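PDB 5CXW: penicillin-binding protein 1A from Mycobacterium tuberculosis, which builds cross-linked peptidoglycan for the cell wall, this piece holding its penicillin-sensitive transpeptidase domain, captured here with penicillin V. Local coordinates for residues L6-Q10 / A83-D87; A63-I67 / V211-S216; F102-A106 / A168-A173; Y155-L160 / N200-L204. All blocks are in the same frame, centred on the assembly; numbering follows the deposited sequence.

Contact 1 (L6-Q10 / A83-D87); sequences LIERQ and ANGFD
Arg9 sets the edge of its guanidinium against the carbonyls of Ala83 and Gly85, with Leu6 CD2 near the rim of one guanidinium face. NH2 donates twice, to Gly85 O at 2.8 Å and to Ala83 O at 2.9 Å. The first bond meets a lone pair in the carbonyl plane; the second comes from well above its carbonyl plane. NH1 adds a weak third bond to Gly85 O, so two carbonyls of an irregular turn are gathered on one cation and the rotation of the guanidinium is largely fixed. Leu6 packs against the carbonyls of the same loop: CD2 lies on Gly85 O at 3.7 Å, and CD1 is 3.9 Å from Phe86 O. A water also bridges the segments. It donates to Leu6 O and, at 2.6 Å, to Asp87 OD2, and accepts from Gln10 NE2. With its CG anti to the backbone N (chi1 -175°), Asp87 reaches back to this water; OD2 also bonds Tyr77 OH, while OD1 takes the amide of Ala89. The contact thus fastens helix 2-19, near the start of the chain, to the loop between strands 74-78 and 93-94, with Ile7 and Gln10 touching Tyr77 of the edge strand 74-78.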
loop_
_atom_site.group_PDB
_atom_site.type_symbol
_atom_site.label_atom_id
_atom_site.label_comp_id
_atom_site.label_asym_id
_atom_site.label_seq_id
_atom_site.Cartn_x
_atom_site.Cartn_y
_atom_site.Cartn_z
ATOM N N LEU A 6 -5.048 18.294 -7.085
ATOM C CA LEU A 6 -5.590 16.951 -6.907
ATOM C C LEU A 6 -5.956 16.785 -5.443
ATOM O O LEU A 6 -6.947 16.137 -5.137
ATOM C CB LEU A 6 -4.588 15.862 -7.375
ATOM C CG LEU A 6 -4.254 15.896 -8.856
ATOM C CD1 LEU A 6 -3.214 14.826 -9.188
ATOM C CD2 LEU A 6 -5.524 15.799 -9.719
ATOM N N ILE A 7 -5.185 17.379 -4.536
ATOM C CA ILE A 7 -5.550 17.351 -3.120
ATOM C C ILE A 7 -6.881 18.097 -2.963
ATOM O O ILE A 7 -7.795 17.643 -2.284
ATOM C CB ILE A 7 -4.494 17.944 -2.227
ATOM C CG1 ILE A 7 -3.224 17.066 -2.212
ATOM C CG2 ILE A 7 -5.059 18.172 -0.819
ATOM C CD1 ILE A 7 -1.978 17.698 -1.600
ATOM N N GLU A 8 -6.986 19.271 -3.591
ATOM C CA GLU A 8 -8.231 20.074 -3.457
ATOM C C GLU A 8 -9.456 19.307 -3.926
ATOM O O GLU A 8 -10.532 19.396 -3.328
ATOM C CB GLU A 8 -8.116 21.404 -4.270
ATOM C CG GLU A 8 -7.120 22.394 -3.679
ATOM C CD GLU A 8 -6.634 23.511 -4.688
ATOM O OE1 GLU A 8 -7.317 23.796 -5.737
ATOM O OE2 GLU A 8 -5.548 24.129 -4.439
ATOM N N ARG A 9 -9.298 18.576 -5.031
ATOM C CA ARG A 9 -10.373 17.770 -5.561
ATOM C C ARG A 9 -10.840 16.727 -4.542
ATOM O O ARG A 9 -12.025 16.471 -4.402
ATOM C CB ARG A 9 -9.995 17.108 -6.909
ATOM C CG ARG A 9 -10.178 18.062 -8.094
ATOM C CD ARG A 9 -9.342 17.757 -9.344
ATOM N NE ARG A 9 -9.522 16.412 -9.917
ATOM C CZ ARG A 9 -8.906 15.957 -11.027
ATOM N NH1 ARG A 9 -9.121 14.707 -11.462
ATOM N NH2 ARG A 9 -8.058 16.727 -11.716
ATOM N N GLN A 10 -9.905 16.125 -3.830
ATOM C CA GLN A 10 -10.283 15.175 -2.772
ATOM C C GLN A 10 -10.906 15.828 -1.556
ATOM O O GLN A 10 -11.821 15.295 -0.951
ATOM C CB GLN A 10 -9.084 14.340 -2.344
ATOM C CG GLN A 10 -8.544 13.382 -3.396
ATOM C CD GLN A 10 -9.636 12.457 -3.858
ATOM O OE1 GLN A 10 -10.295 11.837 -3.065
ATOM N NE2 GLN A 10 -9.876 12.432 -5.152
ATOM N N ALA A 83 -3.129 19.651 -11.874
ATOM C CA ALA A 83 -4.347 19.956 -11.095
ATOM C C ALA A 83 -5.659 19.553 -11.770
ATOM O O ALA A 83 -6.626 19.184 -11.093
ATOM C CB ALA A 83 -4.397 21.448 -10.805
ATOM N N ASN A 84 -5.672 19.691 -13.102
ATOM C CA ASN A 84 -6.815 19.411 -13.976
ATOM C C ASN A 84 -6.689 18.081 -14.750
ATOM O O ASN A 84 -7.436 17.845 -15.711
ATOM C CB ASN A 84 -6.948 20.564 -14.994
ATOM C CG ASN A 84 -7.685 21.769 -14.430
ATOM O OD1 ASN A 84 -7.074 22.719 -13.916
ATOM N ND2 ASN A 84 -9.015 21.745 -14.540
ATOM N N GLY A 85 -5.743 17.232 -14.366
ATOM C CA GLY A 85 -5.479 16.019 -15.076
ATOM C C GLY A 85 -5.809 14.824 -14.166
ATOM O O GLY A 85 -6.545 14.898 -13.190
ATOM N N PHE A 86 -5.265 13.700 -14.550
ATOM C CA PHE A 86 -5.666 12.415 -14.013
ATOM C C PHE A 86 -5.007 12.260 -12.667
ATOM O O PHE A 86 -3.906 12.775 -12.475
ATOM C CB PHE A 86 -5.183 11.395 -14.986
ATOM C CG PHE A 86 -5.671 10.030 -14.719
ATOM C CD1 PHE A 86 -6.941 9.627 -15.125
ATOM C CD2 PHE A 86 -4.859 9.129 -14.086
ATOM C CE1 PHE A 86 -7.392 8.337 -14.859
ATOM C CE2 PHE A 86 -5.288 7.832 -13.856
ATOM C CZ PHE A 86 -6.558 7.439 -14.222
ATOM N N ASP A 87 -5.720 11.646 -11.717
ATOM C CA ASP A 87 -5.200 11.417 -10.364
ATOM C C ASP A 87 -4.774 9.938 -10.273
ATOM O O ASP A 87 -5.595 9.032 -10.104
ATOM C CB ASP A 87 -6.229 11.764 -9.289
ATOM C CG ASP A 87 -5.659 11.655 -7.838
ATOM O OD1 ASP A 87 -4.633 10.950 -7.624
ATOM O OD2 ASP A 87 -6.314 12.174 -6.902
HETATM O O HOH W 1 -8.010 14.150 -6.877
#

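Contact 2 (A63-I67 / V211-S216)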
loop_
_atom_site.group_PDB
_atom_site.type_symbol
_atom_site.label_atom_id
_atom_site.label_comp_id
_atom_site.label_asym_id
_atom_site.label_seq_id
_atom_site.Cartn_x
_atom_site.Cartn_y
_atom_site.Cartn_z
ATOM N N ALA A 63 2.688 7.815 -8.099
ATOM C CA ALA A 63 1.731 8.249 -7.104
ATOM C C ALA A 63 2.236 7.885 -5.714
ATOM O O ALA A 63 2.845 6.802 -5.547
ATOM C CB ALA A 63 0.386 7.609 -7.364
ATOM N N VAL A 64 2.002 8.784 -4.741
ATOM C CA VAL A 64 2.451 8.604 -3.359
ATOM C C VAL A 64 1.330 9.021 -2.419
ATOM O O VAL A 64 0.752 10.099 -2.560
ATOM C CB VAL A 64 3.648 9.503 -3.032
ATOM C CG1 VAL A 64 4.185 9.226 -1.636
ATOM C CG2 VAL A 64 4.778 9.338 -4.042
ATOM N N VAL A 65 0.981 8.169 -1.478
ATOM C CA VAL A 65 0.040 8.523 -0.413
ATOM C C VAL A 65 0.616 8.118 0.933
ATOM O O VAL A 65 1.083 6.979 1.085
ATOM C CB VAL A 65 -1.315 7.828 -0.616
ATOM C CG1 VAL A 65 -2.290 8.260 0.496
ATOM C CG2 VAL A 65 -1.875 8.193 -1.964
ATOM N N SER A 66 0.637 9.069 1.892
ATOM C CA SER A 66 1.098 8.813 3.216
ATOM C C SER A 66 -0.049 9.070 4.191
ATOM O O SER A 66 -0.681 10.184 4.123
ATOM C CB SER A 66 2.237 9.761 3.572
ATOM O OG SER A 66 3.361 9.588 2.704
ATOM N N ILE A 67 -0.298 8.101 5.067
ATOM C CA ILE A 67 -1.374 8.166 6.048
ATOM C C ILE A 67 -0.841 7.975 7.470
ATOM O O ILE A 67 0.055 7.143 7.720
ATOM C CB ILE A 67 -2.404 7.076 5.719
ATOM C CG1 ILE A 67 -3.204 7.547 4.473
ATOM C CG2 ILE A 67 -3.393 6.857 6.865
ATOM C CD1 ILE A 67 -4.096 6.521 3.874
ATOM N N VAL A 211 -3.642 3.347 -4.848
ATOM C CA VAL A 211 -2.497 3.649 -4.007
ATOM C C VAL A 211 -3.004 4.083 -2.624
ATOM O O VAL A 211 -2.442 3.672 -1.592
ATOM C CB VAL A 211 -1.649 4.755 -4.662
ATOM C CG1 VAL A 211 -0.526 5.243 -3.763
ATOM C CG2 VAL A 211 -1.025 4.309 -5.979
ATOM N N ILE A 212 -4.077 4.914 -2.566
ATOM C CA ILE A 212 -4.608 5.281 -1.256
ATOM C C ILE A 212 -5.091 4.095 -0.438
ATOM O O ILE A 212 -4.862 4.069 0.772
ATOM C CB ILE A 212 -5.684 6.413 -1.314
ATOM C CG1 ILE A 212 -6.137 6.817 0.095
ATOM C CG2 ILE A 212 -6.879 6.037 -2.211
ATOM C CD1 ILE A 212 -6.639 8.273 0.112
ATOM N N ASP A 213 -5.690 3.088 -1.079
ATOM C CA ASP A 213 -6.148 1.879 -0.384
ATOM C C ASP A 213 -4.951 1.160 0.236
ATOM O O ASP A 213 -5.018 0.708 1.346
ATOM C CB ASP A 213 -6.810 0.879 -1.364
ATOM C CG ASP A 213 -8.169 1.363 -1.893
ATOM O OD1 ASP A 213 -9.024 1.745 -1.065
ATOM O OD2 ASP A 213 -8.404 1.259 -3.124
ATOM N N MET A 214 -3.866 1.051 -0.512
ATOM C CA MET A 214 -2.680 0.332 -0.002
ATOM C C MET A 214 -2.056 1.075 1.222
ATOM O O MET A 214 -1.723 0.453 2.227
ATOM C CB MET A 214 -1.626 0.131 -1.091
ATOM C CG MET A 214 -2.051 -0.839 -2.184
ATOM S SD MET A 214 -2.370 -2.512 -1.583
ATOM C CE MET A 214 -0.711 -3.042 -1.262
ATOM N N ALA A 215 -1.968 2.409 1.142
ATOM C CA ALA A 215 -1.441 3.166 2.248
ATOM C C ALA A 215 -2.314 2.993 3.481
ATOM O O ALA A 215 -1.808 2.802 4.623
ATOM C CB ALA A 215 -1.311 4.637 1.896
ATOM N N SER A 216 -3.624 3.018 3.258
ATOM C CA SER A 216 -4.587 2.878 4.359
ATOM C C SER A 216 -4.530 1.497 4.975
ATOM O O SER A 216 -4.525 1.347 6.225
ATOM C CB SER A 216 -5.984 3.187 3.830
ATOM O OG SER A 216 -6.993 2.933 4.801
#
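Val65 and Val211 make the central apolar contact, with Val65 CG2 3.7 Å from Val211 CG1. The other methyl of Val65, CG1, leans on Ala215 CB and on Ile212 CG1 at 4.1 Å. One residue pair to each end continues the row: Ala63 CB meets Val211 CG2 at 3.8 Å, and Ile67 CD1 rests 3.9 Å from Ala215 CB. Val211 serves two strand residues because its methyls diverge, CG1 anti to the backbone N (chi1 173°) toward Val65 and CG2 toward Ala63. A second group of contacts joins side chains to backbone. Ala215 CB presses on Val65 O at 3.4 Å, and Ile67 CD1 slips over the helix backbone to lie 3.6 Å from Ser216 N, whose hydrogen is already given to Ile212 O. Ala63, Val65 and Ile67 face the helix, while Val64 and Ser66 turn to the other side of the sheet, where both touch helix 343-356. Strand and helix run nearly alongside, their axes 7.7 Å apart and 31° from parallel. Every residue that touches is buried, no polar bond joins the two segments, and the strand bonds its sheet neighbours through the backbone, so cohesion here rests mainly on close aliphatic packing.

Contact 3 (F102-A106 / A168-A173); sequences FALVA and AVADAA
Phe102 turns one face of its ring to Ala173, whose CA stands 4.1 Å from the ring centroid and 28° off the normal, a CH-pi contact. Ala173 CB sits nearer the root of the ring, 3.7 Å from Phe102 CG. With its CG anti to the carbonyl carbon (chi1 -55°), the ring extends along the second helix and beyond the crossing toward Ala217 and Tyr218. Ala172 points its methyl straight into the first helix: CB lies 3.4 Å from Phe102 O and is bordered by Val105 CG1 at 3.9 Å and Ala106 CB at 4.0 Å. On the far side of the crossing, Val169 spreads its methyls along Ala103, CG1 by the backbone N and CG2 4.0 Å from Ala103 CB. Ala106 CB in turn rests on Ala168 O at 3.6 Å. Such small side chains let the helices come within 7.9 Å, axis to axis, at 99°. This is a near-perpendicular, alanine-rich helix crossing in the helical part of the transpeptidase fold, which belongs to the beta-lactamase clan. Helix 100-109 begins three residues after Ser97, probably the acylated serine, with Lys100 of what appears to be the SxxK motif; helix 165-176 backs it.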
loop_
_atom_site.group_PDB
_atom_site.type_symbol
_atom_site.label_atom_id
_atom_site.label_comp_id
_atom_site.label_asym_id
_atom_site.label_seq_id
_atom_site.Cartn_x
_atom_site.Cartn_y
_atom_site.Cartn_z
ATOM N N PHE A 102 -1.674 -9.488 2.597
ATOM C CA PHE A 102 -3.051 -9.823 3.010
ATOM C C PHE A 102 -3.279 -11.315 3.084
ATOM O O PHE A 102 -4.103 -11.766 3.892
ATOM C CB PHE A 102 -4.080 -9.101 2.102
ATOM C CG PHE A 102 -3.848 -7.641 2.096
ATOM C CD1 PHE A 102 -3.873 -6.926 3.296
ATOM C CD2 PHE A 102 -3.529 -6.963 0.950
ATOM C CE1 PHE A 102 -3.588 -5.567 3.328
ATOM C CE2 PHE A 102 -3.250 -5.591 0.987
ATOM C CZ PHE A 102 -3.264 -4.895 2.182
ATOM N N ALA A 103 -2.572 -12.085 2.255
ATOM C CA ALA A 103 -2.564 -13.533 2.436
ATOM C C ALA A 103 -1.940 -13.908 3.764
ATOM O O ALA A 103 -2.355 -14.837 4.453
ATOM C CB ALA A 103 -1.887 -14.258 1.308
ATOM N N LEU A 104 -0.907 -13.193 4.159
ATOM C CA LEU A 104 -0.284 -13.470 5.458
ATOM C C LEU A 104 -1.179 -13.109 6.629
ATOM O O LEU A 104 -1.319 -13.879 7.604
ATOM C CB LEU A 104 1.044 -12.746 5.531
ATOM C CG LEU A 104 1.888 -13.028 6.768
ATOM C CD1 LEU A 104 2.174 -14.480 7.035
ATOM C CD2 LEU A 104 3.188 -12.260 6.707
ATOM N N VAL A 105 -1.878 -11.974 6.505
ATOM C CA VAL A 105 -2.905 -11.657 7.475
ATOM C C VAL A 105 -3.890 -12.798 7.610
ATOM O O VAL A 105 -4.207 -13.256 8.727
ATOM C CB VAL A 105 -3.688 -10.350 7.156
ATOM C CG1 VAL A 105 -4.833 -10.163 8.098
ATOM C CG2 VAL A 105 -2.775 -9.119 7.256
ATOM N N ALA A 106 -4.427 -13.229 6.480
ATOM C CA ALA A 106 -5.439 -14.278 6.479
ATOM C C ALA A 106 -4.938 -15.570 7.149
ATOM O O ALA A 106 -5.679 -16.217 7.902
ATOM C CB ALA A 106 -5.861 -14.621 5.067
ATOM N N ALA A 168 -10.470 -15.771 1.246
ATOM C CA ALA A 168 -9.924 -15.385 2.582
ATOM C C ALA A 168 -8.895 -14.296 2.445
ATOM O O ALA A 168 -8.788 -13.465 3.352
ATOM C CB ALA A 168 -9.286 -16.548 3.285
ATOM N N VAL A 169 -8.176 -14.266 1.316
ATOM C CA VAL A 169 -7.232 -13.166 1.053
ATOM C C VAL A 169 -7.991 -11.855 0.828
ATOM O O VAL A 169 -7.661 -10.796 1.422
ATOM C CB VAL A 169 -6.315 -13.460 -0.178
ATOM C CG1 VAL A 169 -5.359 -12.319 -0.428
ATOM C CG2 VAL A 169 -5.585 -14.778 -0.026
ATOM N N ALA A 170 -9.075 -11.940 0.060
ATOM C CA ALA A 170 -9.926 -10.777 -0.177
ATOM C C ALA A 170 -10.544 -10.271 1.121
ATOM O O ALA A 170 -10.608 -9.056 1.344
ATOM C CB ALA A 170 -11.057 -11.106 -1.130
ATOM N N ASP A 171 -11.040 -11.181 1.940
ATOM C CA ASP A 171 -11.625 -10.808 3.230
ATOM C C ASP A 171 -10.623 -10.045 4.091
ATOM O O ASP A 171 -10.951 -9.016 4.676
ATOM C CB ASP A 171 -12.142 -12.040 3.987
ATOM C CG ASP A 171 -13.359 -12.678 3.337
ATOM O OD1 ASP A 171 -13.974 -12.130 2.355
ATOM O OD2 ASP A 171 -13.755 -13.784 3.792
ATOM N N ALA A 172 -9.425 -10.595 4.217
ATOM C CA ALA A 172 -8.383 -9.913 4.986
ATOM C C ALA A 172 -8.034 -8.529 4.457
ATOM O O ALA A 172 -7.855 -7.544 5.237
ATOM C CB ALA A 172 -7.130 -10.782 5.052
ATOM N N ALA A 173 -7.939 -8.420 3.123
ATOM C CA ALA A 173 -7.567 -7.170 2.507
ATOM C C ALA A 173 -8.655 -6.144 2.720
ATOM O O ALA A 173 -8.416 -5.012 3.127
ATOM C CB ALA A 173 -7.374 -7.400 1.019
#

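Contact 4 (Y155-L160 / N200-L204)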
loop_
_atom_site.group_PDB
_atom_site.type_symbol
_atom_site.label_atom_id
_atom_site.label_comp_id
_atom_site.label_asym_id
_atom_site.label_seq_id
_atom_site.Cartn_x
_atom_site.Cartn_y
_atom_site.Cartn_z
ATOM N N TYR A 155 3.552 -18.353 -1.808
ATOM C CA TYR A 155 2.350 -17.567 -1.436
ATOM C C TYR A 155 1.095 -18.163 -2.107
ATOM O O TYR A 155 0.010 -18.075 -1.556
ATOM C CB TYR A 155 2.559 -16.028 -1.624
ATOM C CG TYR A 155 3.017 -15.531 -0.274
ATOM C CD1 TYR A 155 4.315 -15.760 0.193
ATOM C CD2 TYR A 155 2.133 -14.964 0.595
ATOM C CE1 TYR A 155 4.692 -15.429 1.503
ATOM C CE2 TYR A 155 2.452 -14.629 1.896
ATOM C CZ TYR A 155 3.735 -14.858 2.364
ATOM O OH TYR A 155 4.048 -14.597 3.664
ATOM N N TYR A 156 1.225 -18.691 -3.326
ATOM C CA TYR A 156 0.111 -19.447 -3.952
ATOM C C TYR A 156 -0.253 -20.652 -3.100
ATOM O O TYR A 156 -1.438 -20.867 -2.791
ATOM C CB TYR A 156 0.471 -19.892 -5.358
ATOM C CG TYR A 156 -0.458 -19.414 -6.425
ATOM C CD1 TYR A 156 -0.299 -18.179 -6.972
ATOM C CD2 TYR A 156 -1.482 -20.212 -6.915
ATOM C CE1 TYR A 156 -1.142 -17.698 -7.953
ATOM C CE2 TYR A 156 -2.293 -19.779 -7.946
ATOM C CZ TYR A 156 -2.138 -18.506 -8.436
ATOM O OH TYR A 156 -2.921 -18.065 -9.502
ATOM N N ARG A 157 0.730 -21.445 -2.669
ATOM C CA ARG A 157 0.455 -22.576 -1.816
ATOM C C ARG A 157 -0.136 -22.130 -0.470
ATOM O O ARG A 157 -0.991 -22.845 0.103
ATOM C CB ARG A 157 1.698 -23.451 -1.567
ATOM C CG ARG A 157 2.221 -24.186 -2.769
ATOM C CD ARG A 157 3.252 -25.215 -2.346
ATOM N NE ARG A 157 3.639 -26.088 -3.483
ATOM C CZ ARG A 157 4.578 -25.776 -4.401
ATOM N NH1 ARG A 157 5.330 -24.719 -4.290
ATOM N NH2 ARG A 157 4.790 -26.608 -5.433
ATOM N N LEU A 158 0.355 -21.031 0.085
ATOM C CA LEU A 158 -0.191 -20.572 1.335
ATOM C C LEU A 158 -1.684 -20.198 1.169
ATOM O O LEU A 158 -2.530 -20.599 2.003
ATOM C CB LEU A 158 0.555 -19.386 1.856
ATOM C CG LEU A 158 0.047 -18.821 3.170
ATOM C CD1 LEU A 158 0.069 -19.803 4.336
ATOM C CD2 LEU A 158 0.842 -17.561 3.507
ATOM N N MET A 159 -1.990 -19.466 0.112
ATOM C CA MET A 159 -3.396 -19.115 -0.173
ATOM C C MET A 159 -4.245 -20.361 -0.323
ATOM O O MET A 159 -5.367 -20.401 0.204
ATOM C CB MET A 159 -3.481 -18.250 -1.430
ATOM C CG MET A 159 -4.896 -18.130 -2.013
ATOM S SD MET A 159 -4.863 -17.204 -3.515
ATOM C CE MET A 159 -4.082 -18.441 -4.596
ATOM N N LEU A 160 -3.771 -21.377 -1.042
ATOM C CA LEU A 160 -4.563 -22.582 -1.218
ATOM C C LEU A 160 -4.807 -23.356 0.086
ATOM O O LEU A 160 -5.837 -24.062 0.220
ATOM C CB LEU A 160 -3.978 -23.456 -2.297
ATOM C CG LEU A 160 -3.993 -22.848 -3.681
ATOM C CD1 LEU A 160 -3.177 -23.768 -4.578
ATOM C CD2 LEU A 160 -5.355 -22.563 -4.247
ATOM N N ASN A 200 -7.573 -17.036 -8.035
ATOM C CA ASN A 200 -6.297 -17.218 -7.370
ATOM C C ASN A 200 -5.292 -16.126 -7.591
ATOM O O ASN A 200 -4.404 -15.921 -6.758
ATOM C CB ASN A 200 -5.692 -18.512 -7.788
ATOM C CG ASN A 200 -6.451 -19.712 -7.304
ATOM O OD1 ASN A 200 -6.979 -19.729 -6.213
ATOM N ND2 ASN A 200 -6.491 -20.770 -8.139
ATOM N N GLY A 201 -5.401 -15.372 -8.659
ATOM C CA GLY A 201 -4.465 -14.275 -8.905
ATOM C C GLY A 201 -4.434 -13.134 -7.882
ATOM O O GLY A 201 -3.539 -12.313 -7.902
ATOM N N ILE A 202 -5.438 -13.121 -7.014
ATOM C CA ILE A 202 -5.529 -12.112 -5.974
ATOM C C ILE A 202 -4.210 -12.071 -5.198
ATOM O O ILE A 202 -3.787 -10.983 -4.815
ATOM C CB ILE A 202 -6.724 -12.328 -5.060
ATOM C CG1 ILE A 202 -6.832 -11.128 -4.076
ATOM C CG2 ILE A 202 -6.654 -13.668 -4.270
ATOM C CD1 ILE A 202 -8.115 -11.032 -3.317
ATOM N N VAL A 203 -3.617 -13.219 -4.877
ATOM C CA VAL A 203 -2.433 -13.209 -4.001
ATOM C C VAL A 203 -1.221 -12.580 -4.672
ATOM O O VAL A 203 -0.284 -12.133 -3.991
ATOM C CB VAL A 203 -2.105 -14.637 -3.440
ATOM C CG1 VAL A 203 -1.643 -15.620 -4.549
ATOM C CG2 VAL A 203 -1.089 -14.569 -2.300
ATOM N N LEU A 204 -1.216 -12.572 -5.996
ATOM C CA LEU A 204 -0.197 -11.907 -6.763
ATOM C C LEU A 204 -0.605 -10.525 -7.232
ATOM O O LEU A 204 -0.018 -10.001 -8.202
ATOM C CB LEU A 204 0.209 -12.801 -7.908
ATOM C CG LEU A 204 0.693 -14.217 -7.485
ATOM C CD1 LEU A 204 1.079 -15.042 -8.697
ATOM C CD2 LEU A 204 1.798 -14.192 -6.473
HETATM O O HOH W 2 -4.467 -19.957 -10.768
#
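Tyr155 meets Val203 through its base: CB lies 4.0 Å from Val203 CG2, which also touches Tyr155 O and comes up at the edge of the ring. The ring itself swings away, and its hydroxyl bonds Ile143 O. Tyr156 gives the largest share of 155-160 to the contact. Leu204 CD1 approaches the ring edge near its plane, 3.5 Å from CE1, and Val203 CG1 comes in obliquely by CD1. Leu204 also leads toward the active site, its side chain about 5 Å from that of Ser97, probably the serine that is acylated. At the far end of Tyr156 the hydroxyl passes 3.3 Å from Asn200 CB, the ring and amide planes being 68° apart. One water, 2.8 Å from Tyr156 OH, also accepts a weak bond from Asn200 ND2. Met159 has CG anti to the backbone N (chi1 165°) and then bends at its last torsion, which carries CE over the rim of one Tyr156 face. From there CE reaches Asn200 O at 3.3 Å and Val203 CG1 at 3.7 Å, while SD lies beside Ile202 CG2. Leu160 closes the row, its CD2 3.8 Å from Asn200 OD1. Helix 152-161 is thereby covered by the short 3-10 turn 200-203. That turn is wedged between it and the helices 100-109 and 165-176, as Val203 reaches Ala103 and Ile202 reaches Ala170; strand 123-125 adds Val125 beside Tyr156 and Asn200.

Contact 2 lies nearest the middle of the chain and contact 3 is likewise buried; both are apolar, the first setting a helix on the central sheet, the second crossing two helices. Contacts 1 and 4 are only partly buried, and each includes a water bridge, but direct hydrogen bonds between segments occur in contact 1 alone. Contacts 3 and 4 form one helical cluster, their centres about 10 Å apart, joined where Val169 packs on Met159 and Leu104 on Tyr155. Met214, on the helix of contact 2, touches Phe102 and so ties sheet to cluster. Contact 1 stands on the opposite side of the chain's centre from contacts 3 and 4.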